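Local coordinates for hydrolase, isochorismatase family (PDB 4L07), which hydrolyses the amide of maleamate, probably releasing maleate and ammonia, as an amidase of the isochorismatase-like hydrolase family, at residues V16-H21 / S196-K201; I25-S30 / R151-D156; L36-A41 / S96-I101; L46-T51 / D102-I107. All blocks are in the same frame, centred on the assembly; numbering follows the deposited sequence.

Interaction 1. Residues V16-H21 / S196-K201; sequences VSRGVH and SDDILK
A bidentate salt bridge between Arg18 and Asp198 pins the loop that leads into strand 22-27 onto the first turn of the C-terminal helix 196-207. The two side chains come from opposite directions, and the arginine meets the carboxylate end-on, one nitrogen to each oxygen. Arg18 NH2 gives a bond of 2.8 Å to Asp198 OD1, and Arg18 NH1 gives one of 2.9 Å to Asp198 OD2. The bonds are fairly straight, with N-H...O angles of 168° and 161°. Both oxygens are met on their syn side and lie close to the guanidinium plane; the groups meet edge to edge, their planes 18° apart, with the nitrogens somewhat out of the carboxylate plane. An extended chain from CG to NE lets Arg18 span the gap, which is 11.0 Å from Arg18 CA to Ile199 CA. The carboxylate has a further hold, since Asp198 OD1 is also hydrogen-bonded to Thr194 OG1, and the guanidinium has a cation-pi partner in Trp202. Close by, Arg18 and Ile199 both touch Leu165 of strand 163-172, while Ser17 N bonds to Glu84 of the second subunit. The pair thus ties an N-terminal lead-in to the last helix of the three-layer alpha/beta/alpha sandwich that marks isochorismatase-like hydrolases.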
loop_
_atom_site.group_PDB
_atom_site.type_symbol
_atom_site.label_atom_id
_atom_site.label_comp_id
_atom_site.label_asym_id
_atom_site.label_seq_id
_atom_site.Cartn_x
_atom_site.Cartn_y
_atom_site.Cartn_z
ATOM N N VAL A 16 -24.870 6.774 3.249
ATOM C CA VAL A 16 -24.239 6.134 2.092
ATOM C C VAL A 16 -25.283 5.519 1.163
ATOM O O VAL A 16 -26.197 4.810 1.602
ATOM C CB VAL A 16 -23.024 5.201 2.424
ATOM C CG1 VAL A 16 -22.715 5.127 3.914
ATOM C CG2 VAL A 16 -23.134 3.821 1.773
ATOM N N SER A 17 -25.159 5.841 -0.119
ATOM C CA SER A 17 -25.996 5.234 -1.133
ATOM C C SER A 17 -25.397 3.871 -1.427
ATOM O O SER A 17 -24.345 3.772 -2.055
ATOM C CB SER A 17 -26.042 6.096 -2.391
ATOM O OG SER A 17 -26.843 5.484 -3.381
ATOM N N ARG A 18 -26.066 2.826 -0.954
ATOM C CA ARG A 18 -25.513 1.470 -1.008
ATOM C C ARG A 18 -25.409 0.928 -2.431
ATOM O O ARG A 18 -26.265 1.197 -3.274
ATOM C CB ARG A 18 -26.327 0.533 -0.126
ATOM C CG ARG A 18 -26.343 0.971 1.329
ATOM C CD ARG A 18 -27.318 0.158 2.158
ATOM N NE ARG A 18 -27.436 0.696 3.509
ATOM C CZ ARG A 18 -28.067 0.083 4.507
ATOM N NH1 ARG A 18 -28.639 -1.100 4.307
ATOM N NH2 ARG A 18 -28.132 0.649 5.705
ATOM N N GLY A 19 -24.345 0.169 -2.685
ATOM C CA GLY A 19 -24.127 -0.450 -3.987
ATOM C C GLY A 19 -24.861 -1.771 -4.126
ATOM O O GLY A 19 -25.740 -2.099 -3.326
ATOM N N VAL A 20 -24.482 -2.544 -5.135
ATOM C CA VAL A 20 -25.180 -3.787 -5.441
ATOM C C VAL A 20 -24.270 -5.020 -5.413
ATOM O O VAL A 20 -24.704 -6.120 -5.761
ATOM C CB VAL A 20 -25.963 -3.688 -6.777
ATOM C CG1 VAL A 20 -27.135 -2.726 -6.638
ATOM C CG2 VAL A 20 -25.052 -3.275 -7.928
ATOM N N HIS A 21 -23.020 -4.835 -4.973
ATOM C CA HIS A 21 -22.066 -5.940 -4.833
ATOM C C HIS A 21 -21.446 -5.982 -3.461
ATOM O O HIS A 21 -20.317 -5.516 -3.257
ATOM C CB HIS A 21 -21.001 -5.883 -5.922
ATOM C CG HIS A 21 -21.562 -5.945 -7.324
ATOM N ND1 HIS A 21 -22.090 -7.071 -7.843
ATOM C CD2 HIS A 21 -21.670 -4.968 -8.309
ATOM C CE1 HIS A 21 -22.511 -6.829 -9.100
ATOM N NE2 HIS A 21 -22.253 -5.544 -9.385
ATOM N N SER A 196 -27.741 -5.355 12.514
ATOM C CA SER A 196 -27.781 -6.597 11.733
ATOM C C SER A 196 -29.120 -6.825 11.028
ATOM O O SER A 196 -29.143 -7.293 9.891
ATOM C CB SER A 196 -27.389 -7.807 12.587
ATOM O OG SER A 196 -28.225 -7.952 13.723
ATOM N N ASP A 197 -30.222 -6.484 11.699
ATOM C CA ASP A 197 -31.561 -6.536 11.097
ATOM C C ASP A 197 -31.631 -5.795 9.760
ATOM O O ASP A 197 -32.138 -6.335 8.777
ATOM C CB ASP A 197 -32.616 -5.969 12.057
ATOM C CG ASP A 197 -33.078 -6.979 13.097
ATOM O OD1 ASP A 197 -32.707 -8.172 13.012
ATOM O OD2 ASP A 197 -33.830 -6.572 14.009
ATOM N N ASP A 198 -31.125 -4.560 9.742
ATOM C CA ASP A 198 -31.024 -3.750 8.526
ATOM C C ASP A 198 -30.184 -4.489 7.481
ATOM O O ASP A 198 -30.628 -4.674 6.351
ATOM C CB ASP A 198 -30.421 -2.369 8.862
ATOM C CG ASP A 198 -30.129 -1.496 7.624
ATOM O OD1 ASP A 198 -29.664 -0.353 7.816
ATOM O OD2 ASP A 198 -30.341 -1.913 6.467
ATOM N N ILE A 199 -28.984 -4.918 7.868
ATOM C CA ILE A 199 -28.076 -5.607 6.946
ATOM C C ILE A 199 -28.758 -6.805 6.286
ATOM O O ILE A 199 -28.722 -6.945 5.066
ATOM C CB ILE A 199 -26.757 -6.039 7.640
ATOM C CG1 ILE A 199 -25.973 -4.813 8.142
ATOM C CG2 ILE A 199 -25.893 -6.894 6.712
ATOM C CD1 ILE A 199 -25.621 -3.790 7.074
ATOM N N LEU A 200 -29.397 -7.643 7.098
ATOM C CA LEU A 200 -30.039 -8.865 6.599
ATOM C C LEU A 200 -31.118 -8.562 5.562
ATOM O O LEU A 200 -31.142 -9.175 4.498
ATOM C CB LEU A 200 -30.613 -9.693 7.754
ATOM C CG LEU A 200 -29.627 -10.319 8.743
ATOM C CD1 LEU A 200 -30.368 -10.802 9.984
ATOM C CD2 LEU A 200 -28.812 -11.445 8.112
ATOM N N LYS A 201 -31.989 -7.601 5.875
ATOM C CA LYS A 201 -33.045 -7.162 4.966
ATOM C C LYS A 201 -32.441 -6.599 3.682
ATOM O O LYS A 201 -32.911 -6.901 2.584
ATOM C CB LYS A 201 -33.938 -6.123 5.659
ATOM C CG LYS A 201 -35.114 -5.618 4.837
ATOM C CD LYS A 201 -35.947 -4.626 5.637
ATOM C CE LYS A 201 -36.918 -3.855 4.756
ATOM N NZ LYS A 201 -38.080 -4.685 4.336
#

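Interaction 2. Residues I25-S30 / R151-D156; sequences IVVDFS and RATVVD
Ile25, Val27 and Thr153 meet mainly through methyl groups and one hydroxyl oxygen, and no ring, amide or carboxylate brings a face or an edge to this contact. Val27 and Thr153 slide past each other in opposite directions, strand against helix. Both branches of the valine lie against the hydroxyl, Val27 CG2 at 3.8 Å and Val27 CG1 at 3.9 Å from Thr153 OG1. The threonine methyl rests on the first of these branches, with Thr153 CG2 3.9 Å from Val27 CG2. Further back along the strand Ile25 adds a looser touch, Ile25 CG2 lying 4.3 Å from Thr153 CG2. No hydrogen bond crosses the interface. This is the buried heart of the fold: strand 22-27 runs in the middle of the parallel sheet, between 65-70 and 138-144, and helix 146-159 is the crossover helix of the beta-alpha-beta unit joining strands 138-144 and 163-172. Ile25 and Val27 point to that helix, whereas Val26 turns to helix 45-60 on the other side of the sheet. With chi1 at -64°, Thr153 OG1 sits beside its own backbone N, where it bonds to Cys149 O one turn earlier and to Ser121 OG; its polar needs are met although it packs on valine. Just past the strand, Asp28 forms a salt bridge with Lys116, and these two and Cys149 probably correspond to the Asp-Lys-Cys triad known in this family.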
loop_
_atom_site.group_PDB
_atom_site.type_symbol
_atom_site.label_atom_id
_atom_site.label_comp_id
_atom_site.label_asym_id
_atom_site.label_seq_id
_atom_site.Cartn_x
_atom_site.Cartn_y
_atom_site.Cartn_z
ATOM N N ILE A 25 -16.812 -8.415 5.807
ATOM C CA ILE A 25 -15.488 -8.542 6.417
ATOM C C ILE A 25 -15.667 -8.782 7.912
ATOM O O ILE A 25 -16.249 -7.955 8.611
ATOM C CB ILE A 25 -14.615 -7.286 6.191
ATOM C CG1 ILE A 25 -14.599 -6.895 4.706
ATOM C CG2 ILE A 25 -13.214 -7.510 6.755
ATOM C CD1 ILE A 25 -14.116 -5.480 4.444
ATOM N N VAL A 26 -15.177 -9.920 8.386
ATOM C CA VAL A 26 -15.258 -10.274 9.807
ATOM C C VAL A 26 -13.875 -10.087 10.422
ATOM O O VAL A 26 -12.966 -10.890 10.214
ATOM C CB VAL A 26 -15.755 -11.720 9.999
ATOM C CG1 VAL A 26 -15.970 -12.031 11.479
ATOM C CG2 VAL A 26 -17.042 -11.927 9.226
ATOM N N VAL A 27 -13.722 -8.999 11.168
ATOM C CA VAL A 27 -12.416 -8.587 11.682
ATOM C C VAL A 27 -12.059 -9.230 13.022
ATOM O O VAL A 27 -12.650 -8.902 14.055
ATOM C CB VAL A 27 -12.334 -7.046 11.825
ATOM C CG1 VAL A 27 -10.950 -6.622 12.292
ATOM C CG2 VAL A 27 -12.691 -6.369 10.513
ATOM N N ASP A 28 -11.092 -10.148 12.988
ATOM C CA ASP A 28 -10.429 -10.663 14.194
ATOM C C ASP A 28 -11.366 -11.249 15.255
ATOM O O ASP A 28 -11.138 -11.054 16.455
ATOM C CB ASP A 28 -9.544 -9.581 14.838
ATOM C CG ASP A 28 -8.441 -9.091 13.912
ATOM O OD1 ASP A 28 -8.166 -9.756 12.887
ATOM O OD2 ASP A 28 -7.831 -8.040 14.224
ATOM N N PHE A 29 -12.401 -11.967 14.825
ATOM C CA PHE A 29 -13.159 -12.813 15.753
ATOM C C PHE A 29 -12.396 -14.135 15.950
ATOM O O PHE A 29 -12.925 -15.223 15.704
ATOM C CB PHE A 29 -14.601 -13.062 15.275
ATOM C CG PHE A 29 -15.601 -11.998 15.692
ATOM C CD1 PHE A 29 -15.408 -11.223 16.838
ATOM C CD2 PHE A 29 -16.766 -11.809 14.954
ATOM C CE1 PHE A 29 -16.344 -10.261 17.212
ATOM C CE2 PHE A 29 -17.705 -10.850 15.321
ATOM C CZ PHE A 29 -17.492 -10.074 16.454
ATOM N N SER A 30 -11.139 -14.017 16.367
ATOM C CA SER A 30 -10.305 -15.160 16.742
ATOM C C SER A 30 -10.439 -15.382 18.244
ATOM O O SER A 30 -10.865 -14.479 18.967
ATOM C CB SER A 30 -8.845 -14.906 16.365
ATOM O OG SER A 30 -8.304 -13.831 17.113
ATOM N N ARG A 151 -12.471 -0.186 13.632
ATOM C CA ARG A 151 -12.397 1.206 13.176
ATOM C C ARG A 151 -11.305 1.384 12.125
ATOM O O ARG A 151 -11.508 2.073 11.125
ATOM C CB ARG A 151 -12.160 2.171 14.340
ATOM C CG ARG A 151 -12.189 3.638 13.906
ATOM C CD ARG A 151 -11.059 4.405 14.563
ATOM N NE ARG A 151 -10.955 5.794 14.084
ATOM C CZ ARG A 151 -11.586 6.814 14.652
ATOM N NH1 ARG A 151 -11.443 8.047 14.181
ATOM N NH2 ARG A 151 -12.361 6.596 15.705
ATOM N N ALA A 152 -10.148 0.765 12.357
ATOM C CA ALA A 152 -9.029 0.855 11.408
ATOM C C ALA A 152 -9.395 0.272 10.043
ATOM O O ALA A 152 -9.024 0.822 8.986
ATOM C CB ALA A 152 -7.789 0.169 11.977
ATOM N N THR A 153 -10.126 -0.841 10.065
ATOM C CA THR A 153 -10.570 -1.524 8.846
ATOM C C THR A 153 -11.579 -0.662 8.094
ATOM O O THR A 153 -11.543 -0.579 6.859
ATOM C CB THR A 153 -11.171 -2.908 9.192
ATOM O OG1 THR A 153 -10.140 -3.728 9.751
ATOM C CG2 THR A 153 -11.758 -3.611 7.961
ATOM N N VAL A 154 -12.457 -0.010 8.853
ATOM C CA VAL A 154 -13.489 0.857 8.292
ATOM C C VAL A 154 -12.872 2.057 7.582
ATOM O O VAL A 154 -13.233 2.347 6.443
ATOM C CB VAL A 154 -14.501 1.302 9.371
ATOM C CG1 VAL A 154 -15.340 2.493 8.905
ATOM C CG2 VAL A 154 -15.397 0.129 9.730
ATOM N N VAL A 155 -11.924 2.722 8.242
ATOM C CA VAL A 155 -11.212 3.852 7.629
ATOM C C VAL A 155 -10.538 3.424 6.333
ATOM O O VAL A 155 -10.697 4.083 5.299
ATOM C CB VAL A 155 -10.198 4.494 8.599
ATOM C CG1 VAL A 155 -9.298 5.490 7.871
ATOM C CG2 VAL A 155 -10.935 5.174 9.744
ATOM N N ASP A 156 -9.807 2.311 6.378
ATOM C CA ASP A 156 -9.154 1.803 5.172
ATOM C C ASP A 156 -10.110 1.389 4.058
ATOM O O ASP A 156 -9.805 1.604 2.881
ATOM C CB ASP A 156 -8.180 0.667 5.495
ATOM C CG ASP A 156 -6.747 1.156 5.656
ATOM O OD1 ASP A 156 -6.485 2.357 5.426
ATOM O OD2 ASP A 156 -5.872 0.341 6.017
#

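Interaction 3. Residues L36-A41 / S96-I101; sequences LQYPTA and SRLVEI
The ring of Tyr38 lies between Leu98 on one face and Gln37 on the other, with Arg97 at its hydroxyl edge. Leu98 approaches with both methyls. Leu98 CD1 is 3.5 Å above the plane near the rim, and Leu98 CD2 makes a CH-pi contact 3.9 Å from the Tyr38 ring centroid. The opposite face is covered from within its own segment by Gln37 CG, 3.6 Å above the plane, over the centre; chi1 of 70° sets this atom between the backbone N and the carbonyl carbon, and the chain runs on extended from there. Tyr38 begins a type I beta turn that runs to Ala41, part of the loop between helices 31-34 and 45-60; Pro39 and Thr40 of this turn pack on Ala9 and Ala10 of the second subunit. Arg97, extended from CG to NE, crosses the tyrosine at about a right angle, the guanidinium tilted 39° to the ring. Arg97 NH2 donates to Tyr38 OH at 3.0 Å, with the oxygen in the guanidinium plane and an N-H...O angle of 161°. Gln37 NE2 also lies close, 3.3 Å from Arg97 NH2. Those two donors share no bond, but Asp35 OD2 receives both, a salt bridge from Arg97 and a hydrogen bond from Gln37, which probably offsets their closeness.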
loop_
_atom_site.group_PDB
_atom_site.type_symbol
_atom_site.label_atom_id
_atom_site.label_comp_id
_atom_site.label_asym_id
_atom_site.label_seq_id
_atom_site.Cartn_x
_atom_site.Cartn_y
_atom_site.Cartn_z
ATOM N N LEU A 36 -12.514 -15.381 26.817
ATOM C CA LEU A 36 -12.083 -14.612 27.992
ATOM C C LEU A 36 -10.939 -15.211 28.825
ATOM O O LEU A 36 -10.450 -14.570 29.758
ATOM C CB LEU A 36 -13.288 -14.252 28.878
ATOM C CG LEU A 36 -14.274 -13.236 28.281
ATOM C CD1 LEU A 36 -15.593 -13.240 29.040
ATOM C CD2 LEU A 36 -13.691 -11.827 28.236
ATOM N N GLN A 37 -10.503 -16.424 28.487
ATOM C CA GLN A 37 -9.338 -17.016 29.141
ATOM C C GLN A 37 -8.056 -16.284 28.745
ATOM O O GLN A 37 -7.054 -16.339 29.458
ATOM C CB GLN A 37 -9.222 -18.515 28.836
ATOM C CG GLN A 37 -8.845 -18.853 27.403
ATOM C CD GLN A 37 -8.468 -20.308 27.237
ATOM O OE1 GLN A 37 -7.463 -20.766 27.780
ATOM N NE2 GLN A 37 -9.264 -21.040 26.473
ATOM N N TYR A 38 -8.106 -15.601 27.603
ATOM C CA TYR A 38 -6.957 -14.866 27.092
ATOM C C TYR A 38 -7.051 -13.385 27.451
ATOM O O TYR A 38 -8.120 -12.780 27.322
ATOM C CB TYR A 38 -6.843 -15.036 25.578
ATOM C CG TYR A 38 -6.835 -16.479 25.113
ATOM C CD1 TYR A 38 -5.850 -17.374 25.549
ATOM C CD2 TYR A 38 -7.805 -16.945 24.229
ATOM C CE1 TYR A 38 -5.842 -18.692 25.115
ATOM C CE2 TYR A 38 -7.802 -18.257 23.783
ATOM C CZ TYR A 38 -6.819 -19.125 24.229
ATOM O OH TYR A 38 -6.827 -20.428 23.784
ATOM N N PRO A 39 -5.923 -12.797 27.899
ATOM C CA PRO A 39 -5.854 -11.397 28.343
ATOM C C PRO A 39 -6.370 -10.381 27.321
ATOM O O PRO A 39 -6.854 -9.320 27.711
ATOM C CB PRO A 39 -4.356 -11.172 28.578
ATOM C CG PRO A 39 -3.777 -12.521 28.798
ATOM C CD PRO A 39 -4.633 -13.497 28.052
ATOM N N THR A 40 -6.263 -10.700 26.033
ATOM C CA THR A 40 -6.648 -9.767 24.969
ATOM C C THR A 40 -8.127 -9.839 24.586
ATOM O O THR A 40 -8.592 -9.084 23.734
ATOM C CB THR A 40 -5.777 -9.960 23.711
ATOM O OG1 THR A 40 -5.702 -11.357 23.392
ATOM C CG2 THR A 40 -4.370 -9.404 23.944
ATOM N N ALA A 41 -8.879 -10.725 25.237
ATOM C CA ALA A 41 -10.244 -11.024 24.794
ATOM C C ALA A 41 -11.337 -10.137 25.395
ATOM O O ALA A 41 -11.150 -9.500 26.439
ATOM C CB ALA A 41 -10.568 -12.491 25.022
ATOM N N SER A 96 -0.998 -21.377 17.303
ATOM C CA SER A 96 -1.674 -21.305 18.604
ATOM C C SER A 96 -3.191 -21.236 18.435
ATOM O O SER A 96 -3.696 -20.875 17.370
ATOM C CB SER A 96 -1.165 -20.117 19.436
ATOM O OG SER A 96 -1.709 -18.886 18.976
ATOM N N ARG A 97 -3.920 -21.577 19.496
ATOM C CA ARG A 97 -5.375 -21.468 19.486
ATOM C C ARG A 97 -5.837 -20.010 19.359
ATOM O O ARG A 97 -6.908 -19.747 18.818
ATOM C CB ARG A 97 -5.973 -22.109 20.747
ATOM C CG ARG A 97 -7.486 -22.280 20.702
ATOM C CD ARG A 97 -8.003 -23.050 21.909
ATOM N NE ARG A 97 -9.464 -23.100 21.928
ATOM C CZ ARG A 97 -10.243 -22.203 22.529
ATOM N NH1 ARG A 97 -11.565 -22.333 22.494
ATOM N NH2 ARG A 97 -9.705 -21.174 23.167
ATOM N N LEU A 98 -5.013 -19.078 19.838
ATOM C CA LEU A 98 -5.371 -17.651 19.890
ATOM C C LEU A 98 -5.704 -17.092 18.505
ATOM O O LEU A 98 -6.551 -16.209 18.375
ATOM C CB LEU A 98 -4.231 -16.817 20.504
ATOM C CG LEU A 98 -3.592 -16.923 21.907
ATOM C CD1 LEU A 98 -4.050 -15.826 22.866
ATOM C CD2 LEU A 98 -3.652 -18.314 22.534
ATOM N N VAL A 99 -5.040 -17.625 17.478
ATOM C CA VAL A 99 -5.143 -17.100 16.117
ATOM C C VAL A 99 -6.272 -17.747 15.306
ATOM O O VAL A 99 -6.625 -17.271 14.221
ATOM C CB VAL A 99 -3.782 -17.233 15.399
ATOM C CG1 VAL A 99 -3.896 -16.892 13.922
ATOM C CG2 VAL A 99 -2.750 -16.346 16.087
ATOM N N GLU A 100 -6.841 -18.827 15.841
ATOM C CA GLU A 100 -7.926 -19.543 15.175
ATOM C C GLU A 100 -9.228 -18.765 15.259
ATOM O O GLU A 100 -9.536 -18.176 16.303
ATOM C CB GLU A 100 -8.109 -20.931 15.804
ATOM C CG GLU A 100 -6.968 -21.895 15.521
ATOM C CD GLU A 100 -6.950 -22.371 14.078
ATOM O OE1 GLU A 100 -5.865 -22.343 13.460
ATOM O OE2 GLU A 100 -8.018 -22.764 13.552
ATOM N N ILE A 101 -9.988 -18.780 14.168
ATOM C CA ILE A 101 -11.273 -18.093 14.100
ATOM C C ILE A 101 -12.248 -18.821 15.017
ATOM O O ILE A 101 -12.339 -20.048 14.982
ATOM C CB ILE A 101 -11.814 -18.023 12.649
ATOM C CG1 ILE A 101 -10.807 -17.314 11.715
ATOM C CG2 ILE A 101 -13.176 -17.338 12.590
ATOM C CD1 ILE A 101 -10.402 -15.914 12.153
#

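Interaction 4. Residues L46-T51 / D102-I107; sequences LQMSRT and DMATGI
Met48 of helix 45-60 lays its side chain across Asp102, Ala104 and Thr105, where an Asx turn from Asp102 to Ala104 overlaps the 3-10 segment 103-105 ahead of strand 112-116. Met48 CB comes no closer than 4.2 Å, to Ala104 O. The next atom, Met48 CG, lies beside the Thr105 methyl and also packs on the ring of Phe29. The sulfur reaches further in: Met48 SD is 4.1 Å from Thr105 CG2 and 3.6 Å from Asp102 CG, and the Met48 and Asp102 side chains cross at about a right angle. At the tip, a bend at chi3 of -66° brings Met48 CE to within 3.4 Å of Asp102 OD2 and 3.9 Å of Ala104 CB. No hydrogen bond links the two segments. Bonds within 102-107, and one to Thr34, hold the surface under the methionine. Asp102 OD1 accepts from Ala104 N with an N-H...O angle of 168°, Asp102 OD2 is bonded to Thr34 OG1, and Asp102 O takes both Thr105 N and Thr105 OG1. The threonine then closes an ST turn of its own, its OG1 accepting from Ile107 N at 3.2 Å.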
loop_
_atom_site.group_PDB
_atom_site.type_symbol
_atom_site.label_atom_id
_atom_site.label_comp_id
_atom_site.label_asym_id
_atom_site.label_seq_id
_atom_site.Cartn_x
_atom_site.Cartn_y
_atom_site.Cartn_z
ATOM N N LEU A 46 -22.797 -12.292 21.780
ATOM C CA LEU A 46 -23.951 -11.778 21.032
ATOM C C LEU A 46 -23.556 -11.290 19.645
ATOM O O LEU A 46 -24.265 -11.519 18.660
ATOM C CB LEU A 46 -24.644 -10.645 21.800
ATOM C CG LEU A 46 -25.307 -10.981 23.141
ATOM C CD1 LEU A 46 -25.830 -9.711 23.802
ATOM C CD2 LEU A 46 -26.429 -11.993 22.956
ATOM N N GLN A 47 -22.416 -10.611 19.588
ATOM C CA GLN A 47 -21.895 -10.042 18.349
ATOM C C GLN A 47 -21.586 -11.124 17.317
ATOM O O GLN A 47 -21.870 -10.952 16.126
ATOM C CB GLN A 47 -20.653 -9.199 18.656
ATOM C CG GLN A 47 -20.969 -7.890 19.380
ATOM C CD GLN A 47 -20.966 -7.985 20.905
ATOM O OE1 GLN A 47 -21.047 -6.962 21.591
ATOM N NE2 GLN A 47 -20.849 -9.194 21.443
ATOM N N MET A 48 -21.013 -12.234 17.781
ATOM C CA MET A 48 -20.672 -13.357 16.904
ATOM C C MET A 48 -21.909 -14.060 16.350
ATOM O O MET A 48 -21.911 -14.499 15.210
ATOM C CB MET A 48 -19.755 -14.363 17.610
ATOM C CG MET A 48 -18.312 -13.898 17.724
ATOM S SD MET A 48 -17.168 -15.139 18.342
ATOM C CE MET A 48 -17.749 -15.360 20.027
ATOM N N SER A 49 -22.961 -14.171 17.155
ATOM C CA SER A 49 -24.189 -14.799 16.671
ATOM C C SER A 49 -24.905 -13.928 15.635
ATOM O O SER A 49 -25.462 -14.449 14.670
ATOM C CB SER A 49 -25.118 -15.186 17.826
ATOM O OG SER A 49 -25.530 -14.044 18.541
ATOM N N ARG A 50 -24.874 -12.606 15.820
ATOM C CA ARG A 50 -25.420 -11.687 14.821
ATOM C C ARG A 50 -24.586 -11.753 13.537
ATOM O O ARG A 50 -25.132 -11.791 12.432
ATOM C CB ARG A 50 -25.474 -10.239 15.344
ATOM C CG ARG A 50 -26.347 -9.993 16.572
ATOM C CD ARG A 50 -27.839 -10.129 16.282
ATOM N NE ARG A 50 -28.266 -11.528 16.289
ATOM C CZ ARG A 50 -28.391 -12.279 17.383
ATOM N NH1 ARG A 50 -28.115 -11.783 18.585
ATOM N NH2 ARG A 50 -28.785 -13.541 17.273
ATOM N N THR A 51 -23.265 -11.778 13.699
ATOM C CA THR A 51 -22.347 -11.863 12.560
ATOM C C THR A 51 -22.570 -13.175 11.799
ATOM O O THR A 51 -22.606 -13.180 10.568
ATOM C CB THR A 51 -20.877 -11.713 13.009
ATOM O OG1 THR A 51 -20.711 -10.448 13.673
ATOM C CG2 THR A 51 -19.921 -11.789 11.814
ATOM N N ASP A 102 -12.949 -18.061 15.852
ATOM C CA ASP A 102 -13.915 -18.634 16.787
ATOM C C ASP A 102 -15.043 -19.343 16.025
ATOM O O ASP A 102 -15.661 -18.764 15.131
ATOM C CB ASP A 102 -14.464 -17.535 17.704
ATOM C CG ASP A 102 -15.220 -18.085 18.903
ATOM O OD1 ASP A 102 -15.943 -19.088 18.743
ATOM O OD2 ASP A 102 -15.096 -17.505 20.005
ATOM N N MET A 103 -15.305 -20.601 16.385
ATOM C CA MET A 103 -16.337 -21.396 15.708
ATOM C C MET A 103 -17.749 -20.809 15.816
ATOM O O MET A 103 -18.603 -21.103 14.982
ATOM C CB MET A 103 -16.315 -22.860 16.180
ATOM C CG MET A 103 -15.253 -23.724 15.508
ATOM S SD MET A 103 -15.265 -23.705 13.694
ATOM C CE MET A 103 -16.816 -24.521 13.302
ATOM N N ALA A 104 -17.978 -19.971 16.830
ATOM C CA ALA A 104 -19.263 -19.291 17.025
ATOM C C ALA A 104 -19.636 -18.351 15.875
ATOM O O ALA A 104 -20.794 -17.963 15.735
ATOM C CB ALA A 104 -19.272 -18.540 18.357
ATOM N N THR A 105 -18.651 -17.990 15.053
ATOM C CA THR A 105 -18.893 -17.171 13.868
ATOM C C THR A 105 -19.554 -17.989 12.760
ATOM O O THR A 105 -20.094 -17.428 11.809
ATOM C CB THR A 105 -17.583 -16.617 13.287
ATOM O OG1 THR A 105 -16.761 -17.709 12.853
ATOM C CG2 THR A 105 -16.842 -15.793 14.325
ATOM N N GLY A 106 -19.474 -19.314 12.883
ATOM C CA GLY A 106 -19.991 -20.225 11.873
ATOM C C GLY A 106 -19.104 -20.319 10.643
ATOM O O GLY A 106 -19.559 -20.742 9.585
ATOM N N ILE A 107 -17.840 -19.919 10.773
ATOM C CA ILE A 107 -16.873 -20.038 9.670
ATOM C C ILE A 107 -16.876 -21.455 9.083
ATOM O O ILE A 107 -16.938 -22.448 9.817
ATOM C CB ILE A 107 -15.442 -19.611 10.104
ATOM C CG1 ILE A 107 -14.475 -19.621 8.908
ATOM C CG2 ILE A 107 -14.941 -20.443 11.287
ATOM C CD1 ILE A 107 -13.113 -19.026 9.204
#

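The four contacts are largely nested along the chain: interaction 1 encloses interaction 2, which encloses interactions 3 and 4, whose segments alternate. Interaction 2 lies about 3 Å from the chain centre, where strand 22-27 meets helix 146-159. Interactions 1 and 3 are about 31 Å apart between centres, on opposite sides of the chain's centre, and both reach the second subunit, as does interaction 2. Phe29 O accepts from Asp102 N of interaction 4, and Ser30 packs on 98-100 of interaction 3, so the loop leaving the central strand ties the buried core to the outer loops. Interaction 4 also touches interaction 1 through Arg50 and Ser196, where helices 45-60 and 196-207 lie together.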